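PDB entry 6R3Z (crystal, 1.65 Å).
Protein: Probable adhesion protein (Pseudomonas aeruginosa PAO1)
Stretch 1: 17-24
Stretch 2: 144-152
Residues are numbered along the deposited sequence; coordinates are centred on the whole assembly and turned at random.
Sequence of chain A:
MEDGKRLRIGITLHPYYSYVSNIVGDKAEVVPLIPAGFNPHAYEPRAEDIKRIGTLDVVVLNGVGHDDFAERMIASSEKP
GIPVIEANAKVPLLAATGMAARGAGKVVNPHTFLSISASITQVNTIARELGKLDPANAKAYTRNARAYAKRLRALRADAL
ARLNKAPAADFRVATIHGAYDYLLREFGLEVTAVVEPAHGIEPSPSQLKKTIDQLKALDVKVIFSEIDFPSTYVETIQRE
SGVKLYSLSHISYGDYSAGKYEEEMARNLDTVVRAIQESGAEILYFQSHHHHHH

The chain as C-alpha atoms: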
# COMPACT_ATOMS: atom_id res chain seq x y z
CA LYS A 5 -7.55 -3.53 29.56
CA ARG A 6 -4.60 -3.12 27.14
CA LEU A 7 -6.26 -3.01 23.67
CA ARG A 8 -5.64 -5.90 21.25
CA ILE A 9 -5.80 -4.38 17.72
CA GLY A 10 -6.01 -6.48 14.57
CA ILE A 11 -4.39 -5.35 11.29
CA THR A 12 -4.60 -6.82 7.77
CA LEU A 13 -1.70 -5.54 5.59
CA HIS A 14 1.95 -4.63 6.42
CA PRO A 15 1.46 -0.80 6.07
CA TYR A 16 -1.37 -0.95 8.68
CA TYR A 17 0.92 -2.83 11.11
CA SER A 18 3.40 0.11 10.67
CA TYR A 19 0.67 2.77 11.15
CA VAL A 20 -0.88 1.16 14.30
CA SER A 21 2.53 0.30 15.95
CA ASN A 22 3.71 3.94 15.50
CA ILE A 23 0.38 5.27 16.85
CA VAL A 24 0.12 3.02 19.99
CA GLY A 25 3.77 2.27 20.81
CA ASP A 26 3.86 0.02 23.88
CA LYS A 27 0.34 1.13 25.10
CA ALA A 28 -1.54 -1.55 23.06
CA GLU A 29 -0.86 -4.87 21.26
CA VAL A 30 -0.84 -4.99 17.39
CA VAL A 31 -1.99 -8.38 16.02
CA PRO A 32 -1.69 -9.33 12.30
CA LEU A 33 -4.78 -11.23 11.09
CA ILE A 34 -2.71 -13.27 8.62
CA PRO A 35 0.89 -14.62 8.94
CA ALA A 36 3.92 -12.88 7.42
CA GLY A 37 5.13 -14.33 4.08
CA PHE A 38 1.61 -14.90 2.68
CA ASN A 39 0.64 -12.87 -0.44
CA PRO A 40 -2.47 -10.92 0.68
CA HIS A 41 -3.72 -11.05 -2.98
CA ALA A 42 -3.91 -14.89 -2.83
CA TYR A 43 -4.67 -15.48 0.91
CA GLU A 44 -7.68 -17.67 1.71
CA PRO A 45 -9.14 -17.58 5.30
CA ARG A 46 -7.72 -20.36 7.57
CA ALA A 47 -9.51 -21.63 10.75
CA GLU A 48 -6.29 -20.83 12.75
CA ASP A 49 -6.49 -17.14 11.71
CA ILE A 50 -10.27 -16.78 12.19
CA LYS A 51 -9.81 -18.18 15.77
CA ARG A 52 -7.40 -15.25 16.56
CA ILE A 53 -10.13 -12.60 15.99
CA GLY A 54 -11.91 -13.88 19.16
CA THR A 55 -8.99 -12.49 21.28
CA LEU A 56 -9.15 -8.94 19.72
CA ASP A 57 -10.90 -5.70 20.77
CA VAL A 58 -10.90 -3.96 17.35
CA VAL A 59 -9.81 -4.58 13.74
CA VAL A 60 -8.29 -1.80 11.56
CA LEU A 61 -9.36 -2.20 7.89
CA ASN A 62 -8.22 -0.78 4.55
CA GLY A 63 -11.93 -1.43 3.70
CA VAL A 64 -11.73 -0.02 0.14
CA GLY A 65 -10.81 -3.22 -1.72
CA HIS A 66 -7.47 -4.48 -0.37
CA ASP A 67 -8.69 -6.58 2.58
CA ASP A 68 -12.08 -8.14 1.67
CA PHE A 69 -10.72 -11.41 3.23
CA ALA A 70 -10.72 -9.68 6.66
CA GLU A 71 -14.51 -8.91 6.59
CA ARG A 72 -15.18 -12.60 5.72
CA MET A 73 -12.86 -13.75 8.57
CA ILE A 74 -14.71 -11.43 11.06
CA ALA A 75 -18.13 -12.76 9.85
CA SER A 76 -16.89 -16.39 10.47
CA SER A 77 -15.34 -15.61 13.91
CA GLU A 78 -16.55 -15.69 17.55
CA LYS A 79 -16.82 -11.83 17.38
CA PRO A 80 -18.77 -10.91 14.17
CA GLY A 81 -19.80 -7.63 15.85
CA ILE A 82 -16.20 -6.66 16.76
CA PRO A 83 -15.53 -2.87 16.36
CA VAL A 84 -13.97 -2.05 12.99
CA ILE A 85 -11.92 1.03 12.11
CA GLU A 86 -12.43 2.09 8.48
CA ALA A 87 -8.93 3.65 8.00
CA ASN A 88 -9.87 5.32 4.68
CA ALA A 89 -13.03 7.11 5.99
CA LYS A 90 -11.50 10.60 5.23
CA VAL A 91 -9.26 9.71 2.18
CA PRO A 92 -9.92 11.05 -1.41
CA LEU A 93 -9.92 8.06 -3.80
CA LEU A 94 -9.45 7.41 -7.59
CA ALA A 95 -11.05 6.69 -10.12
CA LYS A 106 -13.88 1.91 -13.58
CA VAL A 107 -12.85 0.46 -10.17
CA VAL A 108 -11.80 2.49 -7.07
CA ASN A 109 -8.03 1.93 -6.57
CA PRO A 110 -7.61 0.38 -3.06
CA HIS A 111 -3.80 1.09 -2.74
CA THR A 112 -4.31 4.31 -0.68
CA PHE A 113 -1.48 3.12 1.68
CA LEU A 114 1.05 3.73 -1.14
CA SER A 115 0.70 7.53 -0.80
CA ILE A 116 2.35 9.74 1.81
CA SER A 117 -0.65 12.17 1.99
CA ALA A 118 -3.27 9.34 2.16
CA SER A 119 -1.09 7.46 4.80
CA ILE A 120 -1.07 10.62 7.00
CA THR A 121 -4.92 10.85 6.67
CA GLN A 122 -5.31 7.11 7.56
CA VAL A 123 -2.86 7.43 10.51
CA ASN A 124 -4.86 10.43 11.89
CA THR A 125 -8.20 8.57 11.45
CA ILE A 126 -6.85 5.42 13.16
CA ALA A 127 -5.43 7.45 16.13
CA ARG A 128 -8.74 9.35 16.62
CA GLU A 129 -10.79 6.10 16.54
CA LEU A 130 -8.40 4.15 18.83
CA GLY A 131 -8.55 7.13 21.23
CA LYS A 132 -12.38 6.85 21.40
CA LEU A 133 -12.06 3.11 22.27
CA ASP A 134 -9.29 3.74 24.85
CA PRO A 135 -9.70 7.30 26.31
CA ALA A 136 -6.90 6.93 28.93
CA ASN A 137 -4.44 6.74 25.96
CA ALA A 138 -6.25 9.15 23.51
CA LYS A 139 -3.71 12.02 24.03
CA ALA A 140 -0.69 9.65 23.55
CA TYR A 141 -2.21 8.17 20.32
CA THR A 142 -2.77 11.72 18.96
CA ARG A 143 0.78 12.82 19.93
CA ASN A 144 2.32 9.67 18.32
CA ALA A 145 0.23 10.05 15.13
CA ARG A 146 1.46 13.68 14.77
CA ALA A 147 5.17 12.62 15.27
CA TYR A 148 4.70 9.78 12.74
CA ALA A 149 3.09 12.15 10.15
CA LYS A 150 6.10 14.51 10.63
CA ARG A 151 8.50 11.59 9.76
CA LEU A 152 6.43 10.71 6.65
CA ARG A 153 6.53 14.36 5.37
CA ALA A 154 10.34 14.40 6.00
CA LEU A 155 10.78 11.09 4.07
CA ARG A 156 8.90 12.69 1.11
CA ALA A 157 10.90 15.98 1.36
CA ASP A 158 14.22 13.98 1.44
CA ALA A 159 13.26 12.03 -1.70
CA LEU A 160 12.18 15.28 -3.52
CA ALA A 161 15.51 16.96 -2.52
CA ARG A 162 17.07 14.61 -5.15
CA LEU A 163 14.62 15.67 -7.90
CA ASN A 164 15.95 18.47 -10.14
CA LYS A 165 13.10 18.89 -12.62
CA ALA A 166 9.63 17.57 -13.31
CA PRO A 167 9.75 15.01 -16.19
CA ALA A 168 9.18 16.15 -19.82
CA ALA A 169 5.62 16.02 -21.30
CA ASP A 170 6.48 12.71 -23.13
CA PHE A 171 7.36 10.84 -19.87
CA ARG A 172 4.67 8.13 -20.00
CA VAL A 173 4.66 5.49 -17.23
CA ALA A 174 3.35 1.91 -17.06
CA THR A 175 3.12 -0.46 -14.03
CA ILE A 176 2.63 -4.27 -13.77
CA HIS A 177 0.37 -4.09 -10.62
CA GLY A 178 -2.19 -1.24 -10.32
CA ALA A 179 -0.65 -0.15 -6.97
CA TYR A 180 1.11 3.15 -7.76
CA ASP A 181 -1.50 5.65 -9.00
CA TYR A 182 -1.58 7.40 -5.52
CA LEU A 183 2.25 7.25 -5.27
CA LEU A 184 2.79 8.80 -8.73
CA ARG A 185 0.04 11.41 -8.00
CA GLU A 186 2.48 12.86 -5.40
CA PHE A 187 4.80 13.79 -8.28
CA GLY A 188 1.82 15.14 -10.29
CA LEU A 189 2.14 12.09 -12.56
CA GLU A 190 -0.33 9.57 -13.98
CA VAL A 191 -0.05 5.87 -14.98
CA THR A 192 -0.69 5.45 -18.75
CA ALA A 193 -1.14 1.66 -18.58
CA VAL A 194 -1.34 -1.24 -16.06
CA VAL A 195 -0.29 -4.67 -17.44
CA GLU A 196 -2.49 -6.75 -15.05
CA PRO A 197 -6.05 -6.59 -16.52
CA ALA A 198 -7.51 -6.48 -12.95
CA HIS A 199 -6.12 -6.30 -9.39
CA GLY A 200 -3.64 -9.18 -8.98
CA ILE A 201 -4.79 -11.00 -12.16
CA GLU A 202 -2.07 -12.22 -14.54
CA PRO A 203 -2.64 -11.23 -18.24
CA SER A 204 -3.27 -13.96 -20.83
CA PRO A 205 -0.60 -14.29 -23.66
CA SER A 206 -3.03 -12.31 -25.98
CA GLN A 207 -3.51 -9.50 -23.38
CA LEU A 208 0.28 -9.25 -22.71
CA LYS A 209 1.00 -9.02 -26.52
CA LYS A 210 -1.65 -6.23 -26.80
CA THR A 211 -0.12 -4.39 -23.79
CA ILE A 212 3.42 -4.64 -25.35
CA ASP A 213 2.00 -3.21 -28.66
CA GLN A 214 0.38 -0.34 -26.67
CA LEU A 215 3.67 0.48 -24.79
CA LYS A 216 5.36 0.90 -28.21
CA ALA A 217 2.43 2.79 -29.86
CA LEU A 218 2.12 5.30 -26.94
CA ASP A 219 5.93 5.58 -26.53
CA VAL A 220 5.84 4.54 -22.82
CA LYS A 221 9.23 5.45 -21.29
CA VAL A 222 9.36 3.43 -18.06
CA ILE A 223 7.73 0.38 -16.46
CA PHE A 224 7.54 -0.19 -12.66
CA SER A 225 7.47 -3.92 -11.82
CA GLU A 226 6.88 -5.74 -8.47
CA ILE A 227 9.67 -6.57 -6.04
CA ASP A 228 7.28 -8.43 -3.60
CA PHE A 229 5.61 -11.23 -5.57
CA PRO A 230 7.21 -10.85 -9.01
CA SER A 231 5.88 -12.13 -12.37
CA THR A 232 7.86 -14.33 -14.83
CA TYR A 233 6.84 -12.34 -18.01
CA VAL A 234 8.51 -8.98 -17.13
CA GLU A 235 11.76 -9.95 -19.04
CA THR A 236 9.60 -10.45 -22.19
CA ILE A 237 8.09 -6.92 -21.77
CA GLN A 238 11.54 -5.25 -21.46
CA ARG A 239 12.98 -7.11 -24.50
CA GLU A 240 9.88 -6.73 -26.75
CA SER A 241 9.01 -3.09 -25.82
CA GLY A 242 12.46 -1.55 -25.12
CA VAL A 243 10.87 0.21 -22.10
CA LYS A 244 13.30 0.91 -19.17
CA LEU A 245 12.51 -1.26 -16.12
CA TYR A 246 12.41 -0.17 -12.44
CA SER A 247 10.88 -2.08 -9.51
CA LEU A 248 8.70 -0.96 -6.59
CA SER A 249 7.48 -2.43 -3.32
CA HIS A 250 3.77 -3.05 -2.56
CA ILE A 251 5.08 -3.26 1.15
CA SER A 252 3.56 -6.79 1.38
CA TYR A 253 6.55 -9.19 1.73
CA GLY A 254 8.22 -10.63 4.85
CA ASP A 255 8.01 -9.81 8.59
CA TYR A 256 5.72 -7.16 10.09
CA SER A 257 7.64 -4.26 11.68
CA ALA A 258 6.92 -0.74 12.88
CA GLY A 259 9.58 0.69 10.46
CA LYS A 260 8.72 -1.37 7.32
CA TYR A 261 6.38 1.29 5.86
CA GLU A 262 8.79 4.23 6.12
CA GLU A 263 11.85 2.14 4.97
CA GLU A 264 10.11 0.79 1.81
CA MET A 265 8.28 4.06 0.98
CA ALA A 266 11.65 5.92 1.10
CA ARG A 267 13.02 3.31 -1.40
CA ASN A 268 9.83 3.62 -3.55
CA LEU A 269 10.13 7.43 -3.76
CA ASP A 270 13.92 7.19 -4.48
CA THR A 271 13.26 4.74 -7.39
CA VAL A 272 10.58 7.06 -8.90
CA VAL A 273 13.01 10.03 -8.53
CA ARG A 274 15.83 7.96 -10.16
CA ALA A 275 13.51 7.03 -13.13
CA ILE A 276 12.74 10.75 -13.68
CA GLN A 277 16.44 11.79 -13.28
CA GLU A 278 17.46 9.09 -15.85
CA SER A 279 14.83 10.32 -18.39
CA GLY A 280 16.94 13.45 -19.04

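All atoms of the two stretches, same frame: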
# COMPACT_ATOMS: atom_id res chain seq x y z
N TYR A 17 0.13 -2.44 9.93
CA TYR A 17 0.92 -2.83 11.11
C TYR A 17 1.84 -1.63 11.47
O TYR A 17 1.92 -1.22 12.64
CB TYR A 17 1.79 -4.08 10.83
CG TYR A 17 2.52 -4.53 12.08
CD1 TYR A 17 3.75 -3.96 12.44
CD2 TYR A 17 1.95 -5.45 12.96
CE1 TYR A 17 4.40 -4.33 13.61
CE2 TYR A 17 2.59 -5.82 14.15
CZ TYR A 17 3.81 -5.25 14.47
OH TYR A 17 4.48 -5.61 15.61
N SER A 18 2.51 -1.05 10.45
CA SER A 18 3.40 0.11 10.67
C SER A 18 2.65 1.32 11.23
O SER A 18 3.10 1.92 12.22
CB SER A 18 4.14 0.47 9.38
OG SER A 18 5.15 -0.48 9.07
N TYR A 19 1.46 1.63 10.67
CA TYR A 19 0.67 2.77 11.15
C TYR A 19 0.30 2.54 12.62
O TYR A 19 0.59 3.40 13.44
CB TYR A 19 -0.64 2.95 10.38
CG TYR A 19 -0.60 3.19 8.88
CD1 TYR A 19 0.59 3.56 8.24
CD2 TYR A 19 -1.74 3.04 8.11
CE1 TYR A 19 0.62 3.77 6.85
CE2 TYR A 19 -1.71 3.21 6.72
CZ TYR A 19 -0.54 3.60 6.11
OH TYR A 19 -0.58 3.75 4.74
N VAL A 20 -0.37 1.41 12.94
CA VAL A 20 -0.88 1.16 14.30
C VAL A 20 0.27 1.10 15.33
O VAL A 20 0.16 1.76 16.38
CB VAL A 20 -1.83 -0.07 14.33
CG1 VAL A 20 -2.27 -0.39 15.76
CG2 VAL A 20 -3.07 0.19 13.44
N SER A 21 1.37 0.38 15.03
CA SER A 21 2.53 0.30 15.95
C SER A 21 3.08 1.70 16.29
O SER A 21 3.37 1.99 17.45
CB SER A 21 3.64 -0.56 15.34
OG SER A 21 3.17 -1.88 15.16
N ASN A 22 3.21 2.57 15.27
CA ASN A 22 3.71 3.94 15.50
C ASN A 22 2.73 4.79 16.30
O ASN A 22 3.16 5.60 17.12
CB ASN A 22 4.13 4.59 14.20
CG ASN A 22 5.54 4.19 13.86
OD1 ASN A 22 6.50 4.76 14.40
ND2 ASN A 22 5.70 3.20 12.98
N ILE A 23 1.41 4.56 16.11
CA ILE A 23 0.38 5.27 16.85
C ILE A 23 0.36 4.83 18.35
O ILE A 23 0.28 5.68 19.21
CB ILE A 23 -1.01 5.10 16.21
CG1 ILE A 23 -1.09 5.77 14.80
CG2 ILE A 23 -2.13 5.65 17.13
CD1 ILE A 23 -2.24 5.26 13.94
N VAL A 24 0.31 3.52 18.62
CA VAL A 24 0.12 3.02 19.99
C VAL A 24 1.40 2.83 20.80
O VAL A 24 1.34 2.84 22.04
CB VAL A 24 -0.72 1.70 20.00
CG1 VAL A 24 -2.03 1.89 19.25
CG2 VAL A 24 0.08 0.51 19.43
N ASN A 144 1.55 10.63 19.12
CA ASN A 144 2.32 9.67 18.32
C ASN A 144 1.96 9.77 16.84
O ASN A 144 2.86 9.74 15.99
CB ASN A 144 2.12 8.25 18.84
CG ASN A 144 2.72 7.99 20.21
OD1 ASN A 144 3.57 8.74 20.72
ND2 ASN A 144 2.27 6.92 20.85
N ALA A 145 0.65 9.92 16.52
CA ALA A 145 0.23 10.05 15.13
C ALA A 145 0.85 11.33 14.52
O ALA A 145 1.36 11.27 13.40
CB ALA A 145 -1.29 10.09 15.04
N ARG A 146 0.87 12.44 15.28
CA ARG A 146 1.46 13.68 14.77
C ARG A 146 2.98 13.54 14.53
O ARG A 146 3.45 14.00 13.49
CB ARG A 146 1.12 14.90 15.66
CG ARG A 146 -0.39 15.19 15.77
CD ARG A 146 -1.10 15.41 14.44
NE ARG A 146 -2.54 15.70 14.61
CZ ARG A 146 -3.49 14.77 14.75
NH1 ARG A 146 -4.76 15.14 14.88
NH2 ARG A 146 -3.17 13.48 14.77
N ALA A 147 3.72 12.86 15.43
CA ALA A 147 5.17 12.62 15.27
C ALA A 147 5.41 11.71 14.04
O ALA A 147 6.32 11.98 13.24
CB ALA A 147 5.75 11.97 16.51
N TYR A 148 4.55 10.71 13.85
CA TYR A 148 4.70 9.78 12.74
C TYR A 148 4.48 10.49 11.40
O TYR A 148 5.30 10.33 10.50
CB TYR A 148 3.78 8.56 12.90
CG TYR A 148 4.04 7.46 11.88
CD1 TYR A 148 5.32 6.93 11.71
CD2 TYR A 148 2.99 6.90 11.16
CE1 TYR A 148 5.54 5.86 10.83
CE2 TYR A 148 3.21 5.87 10.24
CZ TYR A 148 4.48 5.34 10.10
OH TYR A 148 4.69 4.32 9.20
N ALA A 149 3.42 11.32 11.32
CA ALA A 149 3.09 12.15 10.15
C ALA A 149 4.25 13.10 9.81
O ALA A 149 4.55 13.30 8.63
CB ALA A 149 1.81 12.94 10.41
N LYS A 150 4.96 13.62 10.84
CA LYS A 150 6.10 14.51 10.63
C LYS A 150 7.24 13.72 9.91
O LYS A 150 7.84 14.23 8.96
CB LYS A 150 6.58 15.10 11.97
CG LYS A 150 7.58 16.23 11.80
CD LYS A 150 8.01 16.83 13.14
CE LYS A 150 9.13 17.82 12.94
NZ LYS A 150 9.76 18.22 14.22
N ARG A 151 7.48 12.47 10.36
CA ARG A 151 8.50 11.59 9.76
C ARG A 151 8.15 11.28 8.30
O ARG A 151 9.03 11.31 7.45
CB ARG A 151 8.72 10.30 10.57
CG ARG A 151 9.46 10.54 11.90
CD ARG A 151 10.39 9.38 12.30
NE ARG A 151 9.79 8.05 12.21
CZ ARG A 151 8.96 7.51 13.10
NH1 ARG A 151 8.57 8.20 14.17
NH2 ARG A 151 8.51 6.26 12.93
N LEU A 152 6.87 11.03 8.02
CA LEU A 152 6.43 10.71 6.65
C LEU A 152 6.64 11.91 5.70
O LEU A 152 7.10 11.72 4.57
CB LEU A 152 4.99 10.16 6.59
CG LEU A 152 4.70 8.86 7.39
CD1 LEU A 152 3.23 8.46 7.29
CD2 LEU A 152 5.65 7.71 6.97
O HOH W 1 6.19 7.32 15.83
O HOH W 2 2.85 5.21 23.11

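Two helices, at least 120 residues apart in sequence wherever they touch, cross at 128° between their N-to-C directions, with axes 8.3 Å apart at closest approach. The closest pair of CA atoms is Ile23 CA and Asn144 CA, 5.0 Å apart, and there the contact is polar. Ile23 O has no amide partner within its own stretch; Asn144 ND2 donates to it at 2.9 Å and nearly straight (162°). The same ND2 also donates to a water, 2.9 Å away, which in turn donates to Val24 O at 3.0 Å. One carboxamide nitrogen thus serves two carbonyls at the C-terminal end of stretch 1, one directly and one through water.

Asn22 spends both ends of its amide. ND2 donates back to Ser18 O (3.0 Å), a carbonyl already bonded to Asn22 N, while OD1 accepts from Arg151 NH2 at 2.9 Å. OD1 also accepts from a second water, 2.9 Å away, that takes a hydrogen bond from Arg151 NH1 at 3.0 Å, so the guanidinium reaches the same oxygen by two routes.

With its amide so held, Asn22 lies over one face of Tyr148, CB 3.7 Å from the ring centroid in a CH-pi contact. Tyr19 CD1 meets that ring's edge at Tyr148 CE2 (4.0 Å), and Ile23 CG1 touches Ala145 CB at 4.3 Å.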